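PDB 5MDM: glycoprotein from Chandipura virus, which probably attaches the virus to host receptors and, as a class III fusion protein, drives fusion of the viral and endosomal membranes at acidic pH. Local coordinates for residues 311-316 with 333-338; 24-29 with 315-320; 108-113 with 120-125. All coordinates share one frame; numbering follows the deposited sequence.

Contact 1: residues 311-316 with 333-338; sequences KSPGKG and YVRMWI
G314 and Y333 face each other as an antiparallel hydrogen-bonded pair: G314 N donates to Y333 O at 3.0 Å, nearly straight at 167°, and Y333 N returns a more bent bond to G314 O at 2.8 Å. The denser packing surrounds the Y333 ring. With its CG anti to the carbonyl carbon (chi1 -72°), the ring lies beside the 311-316 backbone, G314 O in its plane at the edge and CE2 4.1 Å from G316 C. G316 has no side chain between its backbone and this edge. The extended, positive-phi backbone of G314 is one that glycine readily takes up. The partly exposed side is thinner. There P313 lies across R335, its CG over one face of the guanidinium near the rim and its CD 4.0 Å from R335 NH2; V334 points away. The polar ends look elsewhere: R335 bonds to the carbonyls of S210 and H211, and Y333 OH to L317 O and N375. Residues 311-315 belong to the loop that leads from helix 302-306 into strand 316-322, beside strand 325-338, whose residues V334, M336 and I338 bond to strand 2-7.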
loop_
_atom_site.group_PDB
_atom_site.type_symbol
_atom_site.label_atom_id
_atom_site.label_comp_id
_atom_site.label_asym_id
_atom_site.label_seq_id
_atom_site.Cartn_x
_atom_site.Cartn_y
_atom_site.Cartn_z
ATOM N N LYS A 311 18.010 15.495 10.758
ATOM C CA LYS A 311 17.040 14.413 10.866
ATOM C C LYS A 311 17.714 13.080 11.145
ATOM O O LYS A 311 17.046 12.067 11.307
ATOM C CB LYS A 311 16.166 14.321 9.616
ATOM C CG LYS A 311 15.159 15.448 9.478
ATOM C CD LYS A 311 14.125 15.115 8.421
ATOM C CE LYS A 311 13.115 16.235 8.248
ATOM N NZ LYS A 311 12.012 15.811 7.336
ATOM N N SER A 312 19.040 13.089 11.210
ATOM C CA SER A 312 19.810 11.881 11.480
ATOM C C SER A 312 20.837 12.176 12.564
ATOM O O SER A 312 21.232 13.328 12.747
ATOM C CB SER A 312 20.525 11.430 10.211
ATOM O OG SER A 312 21.520 12.374 9.845
ATOM N N PRO A 313 21.275 11.141 13.295
ATOM C CA PRO A 313 22.303 11.344 14.320
ATOM C C PRO A 313 23.602 11.860 13.708
ATOM O O PRO A 313 23.864 11.639 12.520
ATOM C CB PRO A 313 22.512 9.940 14.886
ATOM C CG PRO A 313 21.254 9.225 14.600
ATOM C CD PRO A 313 20.777 9.757 13.286
ATOM N N GLY A 314 24.399 12.555 14.512
ATOM C CA GLY A 314 25.661 13.093 14.044
ATOM C C GLY A 314 25.992 14.440 14.654
ATOM O O GLY A 314 25.121 15.131 15.188
ATOM N N LYS A 315 27.267 14.807 14.580
ATOM C CA LYS A 315 27.709 16.116 15.027
ATOM C C LYS A 315 27.079 17.163 14.118
ATOM O O LYS A 315 27.236 17.112 12.901
ATOM C CB LYS A 315 29.238 16.199 14.973
ATOM C CG LYS A 315 29.829 17.530 15.414
ATOM C CD LYS A 315 29.673 17.759 16.910
ATOM C CE LYS A 315 30.197 19.133 17.317
ATOM N NZ LYS A 315 30.047 19.369 18.779
ATOM N N GLY A 316 26.340 18.096 14.706
ATOM C CA GLY A 316 25.721 19.160 13.940
ATOM C C GLY A 316 25.437 20.428 14.726
ATOM O O GLY A 316 26.024 20.676 15.781
ATOM N N TYR A 333 23.590 15.394 17.548
ATOM C CA TYR A 333 22.267 14.807 17.464
ATOM C C TYR A 333 22.363 13.309 17.718
ATOM O O TYR A 333 23.309 12.649 17.285
ATOM C CB TYR A 333 21.654 15.057 16.089
ATOM C CG TYR A 333 21.230 16.484 15.836
ATOM C CD1 TYR A 333 19.908 16.870 15.984
ATOM C CD2 TYR A 333 22.149 17.441 15.432
ATOM C CE1 TYR A 333 19.511 18.171 15.742
ATOM C CE2 TYR A 333 21.761 18.746 15.187
ATOM C CZ TYR A 333 20.441 19.103 15.344
ATOM O OH TYR A 333 20.049 20.399 15.104
ATOM N N VAL A 334 21.387 12.780 18.440
ATOM C CA VAL A 334 21.290 11.350 18.667
ATOM C C VAL A 334 19.851 10.915 18.445
ATOM O O VAL A 334 18.932 11.740 18.467
ATOM C CB VAL A 334 21.713 10.974 20.084
ATOM C CG1 VAL A 334 23.155 11.388 20.333
ATOM C CG2 VAL A 334 20.785 11.623 21.089
ATOM N N ARG A 335 19.658 9.622 18.217
ATOM C CA ARG A 335 18.326 9.095 17.979
ATOM C C ARG A 335 17.604 8.878 19.299
ATOM O O ARG A 335 18.133 8.257 20.221
ATOM C CB ARG A 335 18.399 7.789 17.186
ATOM C CG ARG A 335 17.075 7.071 17.019
ATOM C CD ARG A 335 17.207 5.937 16.016
ATOM N NE ARG A 335 17.568 6.435 14.689
ATOM C CZ ARG A 335 18.496 5.889 13.910
ATOM N NH1 ARG A 335 19.164 4.823 14.321
ATOM N NH2 ARG A 335 18.755 6.411 12.719
ATOM N N MET A 336 16.395 9.417 19.389
ATOM C CA MET A 336 15.558 9.231 20.564
ATOM C C MET A 336 14.176 8.773 20.136
ATOM O O MET A 336 13.732 9.070 19.028
ATOM C CB MET A 336 15.425 10.537 21.341
ATOM C CG MET A 336 16.728 11.113 21.816
ATOM S SD MET A 336 16.457 12.640 22.718
ATOM C CE MET A 336 18.132 13.047 23.213
ATOM N N TRP A 337 13.494 8.054 21.018
ATOM C CA TRP A 337 12.099 7.713 20.782
ATOM C C TRP A 337 11.186 8.514 21.699
ATOM O O TRP A 337 11.386 8.552 22.913
ATOM C CB TRP A 337 11.870 6.212 20.948
ATOM C CG TRP A 337 12.476 5.428 19.838
ATOM C CD1 TRP A 337 11.847 4.964 18.718
ATOM C CD2 TRP A 337 13.845 5.032 19.721
ATOM N NE1 TRP A 337 12.739 4.293 17.917
ATOM C CE2 TRP A 337 13.974 4.323 18.511
ATOM C CE3 TRP A 337 14.975 5.209 20.523
ATOM C CZ2 TRP A 337 15.186 3.790 18.086
ATOM C CZ3 TRP A 337 16.177 4.679 20.099
ATOM C CH2 TRP A 337 16.274 3.978 18.894
ATOM N N ILE A 338 10.196 9.171 21.109
ATOM C CA ILE A 338 9.247 9.961 21.880
ATOM C C ILE A 338 7.857 9.340 21.820
ATOM O O ILE A 338 7.560 8.555 20.916
ATOM C CB ILE A 338 9.194 11.413 21.394
ATOM C CG1 ILE A 338 8.841 11.466 19.909
ATOM C CG2 ILE A 338 10.522 12.104 21.658
ATOM C CD1 ILE A 338 8.785 12.865 19.354
#

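Contact 2: residues 24-29 with 315-320; sequences CPMGGE and KGLAYT
M26 reaches across to L317 and Y319 with the end of its side chain, and it has far more surface buried here than any other residue. Its CG is anti to the backbone N (chi1 -173°), and the chain then bends at chi2 and again at chi3. SD comes up to the strand backbone, where L317 N gives it a weak hydrogen bond of 3.5 Å with an N-H...S angle of 161°. CE continues to L317 CB at 3.8 Å and to the edge of the Y319 ring, near its plane, 3.7 Å from CE2. The M26 side chain crosses that of L317 at about a right angle. G316 lets the sulfur sit close to the strand, with SD 4.1 Å from its CA. In the fold of this class III fusion protein, a loop between strands 15-16 and 36-49 is laid against the start of strand 316-322, which belongs to the central domain, just where the chain turns a corner at K315. K315 contributes mainly backbone: its O receives a CA-H...O contact from G28 CA at 3.2 Å with an angle of 163° at the hydrogen, while the end of its side chain leads away. L317 also touches F31 and H330. Just before M26, C24 ties the loop to helix 270-295 through its disulfide with C287, and M26 O is hydrogen-bonded with S310 OG.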
loop_
_atom_site.group_PDB
_atom_site.type_symbol
_atom_site.label_atom_id
_atom_site.label_comp_id
_atom_site.label_asym_id
_atom_site.label_seq_id
_atom_site.Cartn_x
_atom_site.Cartn_y
_atom_site.Cartn_z
ATOM N N CYS A 24 22.841 22.781 4.738
ATOM C CA CYS A 24 21.640 22.095 4.278
ATOM C C CYS A 24 21.950 20.845 3.467
ATOM O O CYS A 24 22.706 20.892 2.496
ATOM C CB CYS A 24 20.775 23.037 3.443
ATOM S SG CYS A 24 19.980 24.315 4.393
ATOM N N PRO A 25 21.359 19.715 3.865
ATOM C CA PRO A 25 20.540 19.619 5.070
ATOM C C PRO A 25 21.450 19.325 6.250
ATOM O O PRO A 25 22.583 18.901 6.033
ATOM C CB PRO A 25 19.659 18.413 4.779
ATOM C CG PRO A 25 20.534 17.536 3.949
ATOM C CD PRO A 25 21.398 18.447 3.119
ATOM N N MET A 26 20.980 19.548 7.471
ATOM C CA MET A 26 21.837 19.349 8.633
ATOM C C MET A 26 22.158 17.874 8.828
ATOM O O MET A 26 21.276 17.012 8.780
ATOM C CB MET A 26 21.214 19.945 9.898
ATOM C CG MET A 26 22.137 19.920 11.110
ATOM S SD MET A 26 23.650 20.866 10.874
ATOM C CE MET A 26 22.984 22.524 10.725
ATOM N N GLY A 27 23.436 17.589 9.035
ATOM C CA GLY A 27 23.889 16.229 9.223
ATOM C C GLY A 27 25.305 16.221 9.753
ATOM O O GLY A 27 25.949 17.267 9.834
ATOM N N GLY A 28 25.788 15.038 10.119
ATOM C CA GLY A 28 27.151 14.886 10.590
ATOM C C GLY A 28 28.155 14.973 9.458
ATOM O O GLY A 28 29.356 15.108 9.694
ATOM N N GLU A 29 27.658 14.900 8.226
ATOM C CA GLU A 29 28.510 14.947 7.042
ATOM C C GLU A 29 29.284 16.261 6.937
ATOM O O GLU A 29 30.419 16.283 6.464
ATOM C CB GLU A 29 27.687 14.707 5.771
ATOM C CG GLU A 29 26.496 15.642 5.599
ATOM C CD GLU A 29 26.304 16.091 4.157
ATOM O OE1 GLU A 29 25.142 16.307 3.749
ATOM O OE2 GLU A 29 27.315 16.239 3.434
ATOM N N LYS A 315 27.267 14.807 14.580
ATOM C CA LYS A 315 27.709 16.116 15.027
ATOM C C LYS A 315 27.079 17.163 14.118
ATOM O O LYS A 315 27.236 17.112 12.901
ATOM C CB LYS A 315 29.238 16.199 14.973
ATOM C CG LYS A 315 29.829 17.530 15.414
ATOM C CD LYS A 315 29.673 17.759 16.910
ATOM C CE LYS A 315 30.197 19.133 17.317
ATOM N NZ LYS A 315 30.047 19.369 18.779
ATOM N N GLY A 316 26.340 18.096 14.706
ATOM C CA GLY A 316 25.721 19.160 13.940
ATOM C C GLY A 316 25.437 20.428 14.726
ATOM O O GLY A 316 26.024 20.676 15.781
ATOM N N LEU A 317 24.530 21.238 14.195
ATOM C CA LEU A 317 24.130 22.475 14.842
ATOM C C LEU A 317 22.629 22.484 15.087
ATOM O O LEU A 317 21.861 21.895 14.331
ATOM C CB LEU A 317 24.504 23.673 13.972
ATOM C CG LEU A 317 25.972 23.813 13.576
ATOM C CD1 LEU A 317 26.172 25.065 12.740
ATOM C CD2 LEU A 317 26.851 23.850 14.809
ATOM N N ALA A 318 22.213 23.152 16.154
ATOM C CA ALA A 318 20.800 23.372 16.400
ATOM C C ALA A 318 20.541 24.869 16.321
ATOM O O ALA A 318 21.465 25.671 16.459
ATOM C CB ALA A 318 20.402 22.825 17.755
ATOM N N TYR A 319 19.289 25.241 16.087
ATOM C CA TYR A 319 18.925 26.645 15.928
ATOM C C TYR A 319 17.705 26.989 16.775
ATOM O O TYR A 319 16.825 26.153 16.980
ATOM C CB TYR A 319 18.650 26.965 14.452
ATOM C CG TYR A 319 19.861 26.820 13.552
ATOM C CD1 TYR A 319 20.694 27.898 13.308
ATOM C CD2 TYR A 319 20.170 25.607 12.956
ATOM C CE1 TYR A 319 21.803 27.774 12.495
ATOM C CE2 TYR A 319 21.281 25.473 12.144
ATOM C CZ TYR A 319 22.093 26.560 11.913
ATOM O OH TYR A 319 23.201 26.442 11.101
ATOM N N THR A 320 17.658 28.222 17.266
ATOM C CA THR A 320 16.501 28.692 18.017
ATOM C C THR A 320 16.403 30.210 17.942
ATOM O O THR A 320 17.248 30.862 17.330
ATOM C CB THR A 320 16.545 28.236 19.494
ATOM O OG1 THR A 320 15.276 28.480 20.109
ATOM C CG2 THR A 320 17.632 28.976 20.262
#

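Contact 3: residues 108-113 with 120-125; sequences GFPPES and TDSEFL
P110 lies nearest E123 and S113 nearest S122 along the two backbones, the irregular segment 108-113 running roughly antiparallel to strand 120-125, their directions 154° apart, and without backbone hydrogen bonds between them. P110 is the buried residue of the contact. Its CB-CG edge rests on the strand backbone, CG 3.4 Å from F124 N, and the same CG packs on F124 CB at 3.7 Å. The F124 ring, which P110 CG meets obliquely, turns an edge to the preceding loop: CD2 lies 3.5 Å from G108 O, close to the ring plane. The polar link is made by S122, whose OG sits between the backbone N and the carbonyl carbon (chi1 54°) and from there donates to P111 O at 3.0 Å, with a C=O...OG angle of 159°. P110 CB and S113 CB lie on either side of S122 OG, at 3.6 and 3.9 Å. Both segments belong to the fusion domain, in what is probably the membrane-interacting fusion region, about 55 Å from the centre of the chain to the centre of the contact. Strand 120-131 pairs antiparallel with strand 56-69, T120, S122 and F124 bonding to C68, T66 and W64, and the proline-bearing loop folds back along strand 120-131. P110 O accepts a bond from T66 OG1, and the ring of F109 stacks on H80 and meets W64 at an angle, so the loop also grips strands 56-69 and 77-85. The side chain of M128, which interacts with host vimentin, lies about 8 Å from G108. At the far end T120 OG1 approaches S113 O.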
loop_
_atom_site.group_PDB
_atom_site.type_symbol
_atom_site.label_atom_id
_atom_site.label_comp_id
_atom_site.label_asym_id
_atom_site.label_seq_id
_atom_site.Cartn_x
_atom_site.Cartn_y
_atom_site.Cartn_z
ATOM N N GLY A 108 -1.817 -43.981 -21.401
ATOM C CA GLY A 108 -2.834 -44.913 -20.949
ATOM C C GLY A 108 -2.327 -46.338 -20.821
ATOM O O GLY A 108 -1.120 -46.572 -20.735
ATOM N N PHE A 109 -3.255 -47.293 -20.813
ATOM C CA PHE A 109 -2.913 -48.702 -20.632
ATOM C C PHE A 109 -2.103 -49.279 -21.794
ATOM O O PHE A 109 -2.202 -48.804 -22.925
ATOM C CB PHE A 109 -4.177 -49.539 -20.412
ATOM C CG PHE A 109 -4.747 -49.431 -19.028
ATOM C CD1 PHE A 109 -5.954 -48.789 -18.809
ATOM C CD2 PHE A 109 -4.075 -49.971 -17.945
ATOM C CE1 PHE A 109 -6.482 -48.691 -17.536
ATOM C CE2 PHE A 109 -4.598 -49.872 -16.669
ATOM C CZ PHE A 109 -5.801 -49.229 -16.464
ATOM N N PRO A 110 -1.285 -50.301 -21.505
ATOM C CA PRO A 110 -0.519 -51.049 -22.508
ATOM C C PRO A 110 -1.404 -51.995 -23.319
ATOM O O PRO A 110 -2.421 -52.469 -22.810
ATOM C CB PRO A 110 0.461 -51.870 -21.662
ATOM C CG PRO A 110 0.509 -51.186 -20.344
ATOM C CD PRO A 110 -0.863 -50.640 -20.136
ATOM N N PRO A 111 -1.015 -52.270 -24.573
ATOM C CA PRO A 111 -1.753 -53.220 -25.407
ATOM C C PRO A 111 -1.716 -54.612 -24.792
ATOM O O PRO A 111 -0.757 -54.947 -24.092
ATOM C CB PRO A 111 -0.982 -53.197 -26.730
ATOM C CG PRO A 111 0.381 -52.709 -26.372
ATOM C CD PRO A 111 0.165 -51.727 -25.266
ATOM N N GLU A 112 -2.753 -55.403 -25.048
ATOM C CA GLU A 112 -2.861 -56.741 -24.477
ATOM C C GLU A 112 -1.722 -57.642 -24.941
ATOM O O GLU A 112 -1.440 -57.740 -26.135
ATOM C CB GLU A 112 -4.206 -57.370 -24.845
ATOM C CG GLU A 112 -5.408 -56.531 -24.453
ATOM C CD GLU A 112 -6.710 -57.115 -24.956
ATOM O OE1 GLU A 112 -7.757 -56.447 -24.815
ATOM O OE2 GLU A 112 -6.687 -58.243 -25.495
ATOM N N SER A 113 -1.067 -58.291 -23.984
ATOM C CA SER A 113 -0.013 -59.246 -24.290
ATOM C C SER A 113 -0.435 -60.635 -23.818
ATOM O O SER A 113 -0.203 -61.006 -22.665
ATOM C CB SER A 113 1.297 -58.827 -23.623
ATOM O OG SER A 113 2.362 -59.675 -24.013
ATOM N N THR A 120 0.224 -63.683 -17.994
ATOM C CA THR A 120 1.307 -62.708 -18.051
ATOM C C THR A 120 0.749 -61.324 -18.341
ATOM O O THR A 120 -0.279 -61.184 -19.003
ATOM C CB THR A 120 2.341 -63.068 -19.135
ATOM O OG1 THR A 120 1.705 -63.092 -20.419
ATOM C CG2 THR A 120 2.961 -64.432 -18.854
ATOM N N ASP A 121 1.429 -60.299 -17.844
ATOM C CA ASP A 121 0.961 -58.928 -18.022
ATOM C C ASP A 121 2.025 -57.995 -18.601
ATOM O O ASP A 121 3.227 -58.236 -18.467
ATOM C CB ASP A 121 0.420 -58.366 -16.702
ATOM C CG ASP A 121 1.393 -58.531 -15.552
ATOM O OD1 ASP A 121 0.935 -58.583 -14.390
ATOM O OD2 ASP A 121 2.613 -58.612 -15.810
ATOM N N SER A 122 1.562 -56.933 -19.254
ATOM C CA SER A 122 2.447 -55.902 -19.780
ATOM C C SER A 122 2.169 -54.596 -19.045
ATOM O O SER A 122 1.037 -54.333 -18.643
ATOM C CB SER A 122 2.242 -55.729 -21.289
ATOM O OG SER A 122 0.882 -55.477 -21.604
ATOM N N GLU A 123 3.197 -53.776 -18.862
ATOM C CA GLU A 123 3.042 -52.568 -18.058
ATOM C C GLU A 123 3.715 -51.328 -18.648
ATOM O O GLU A 123 4.750 -51.416 -19.314
ATOM C CB GLU A 123 3.537 -52.812 -16.629
ATOM C CG GLU A 123 4.949 -53.356 -16.558
ATOM C CD GLU A 123 5.395 -53.665 -15.144
ATOM O OE1 GLU A 123 4.541 -53.648 -14.233
ATOM O OE2 GLU A 123 6.601 -53.928 -14.944
ATOM N N PHE A 124 3.103 -50.175 -18.378
ATOM C CA PHE A 124 3.591 -48.868 -18.811
ATOM C C PHE A 124 3.855 -48.001 -17.588
ATOM O O PHE A 124 2.919 -47.660 -16.872
ATOM C CB PHE A 124 2.517 -48.166 -19.650
ATOM C CG PHE A 124 2.828 -48.091 -21.117
ATOM C CD1 PHE A 124 4.121 -48.266 -21.583
ATOM C CD2 PHE A 124 1.820 -47.832 -22.032
ATOM C CE1 PHE A 124 4.399 -48.190 -22.938
ATOM C CE2 PHE A 124 2.091 -47.758 -23.384
ATOM C CZ PHE A 124 3.383 -47.937 -23.838
ATOM N N LEU A 125 5.109 -47.626 -17.345
ATOM C CA LEU A 125 5.407 -46.745 -16.215
ATOM C C LEU A 125 5.013 -45.298 -16.514
ATOM O O LEU A 125 5.684 -44.595 -17.271
ATOM C CB LEU A 125 6.873 -46.839 -15.791
ATOM C CG LEU A 125 7.239 -46.015 -14.551
ATOM C CD1 LEU A 125 6.153 -46.119 -13.488
ATOM C CD2 LEU A 125 8.577 -46.462 -13.981
#

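In the fold
Contacts 1 and 2 are neighbours, their centres about 10 Å apart. They share K315 and G316, where the loop after helix 302-306 passes into strand 316-322, and the side chain of Y333 bridges the two. Strands 316-322 and 325-338 are adjacent in one antiparallel sheet, which contact 2 links to the N-terminal loop 24-29. Contact 3 lies on the opposite side of the chain's centre, its own centre about 78 and 83 Å from the centres of contacts 1 and 2. In sequence it is nested within the span closed by contact 2 and precedes contact 1. Contacts 1 and 2 thus belong to the region round the central domain and contact 3 to the fusion domain, with no direct touch between them.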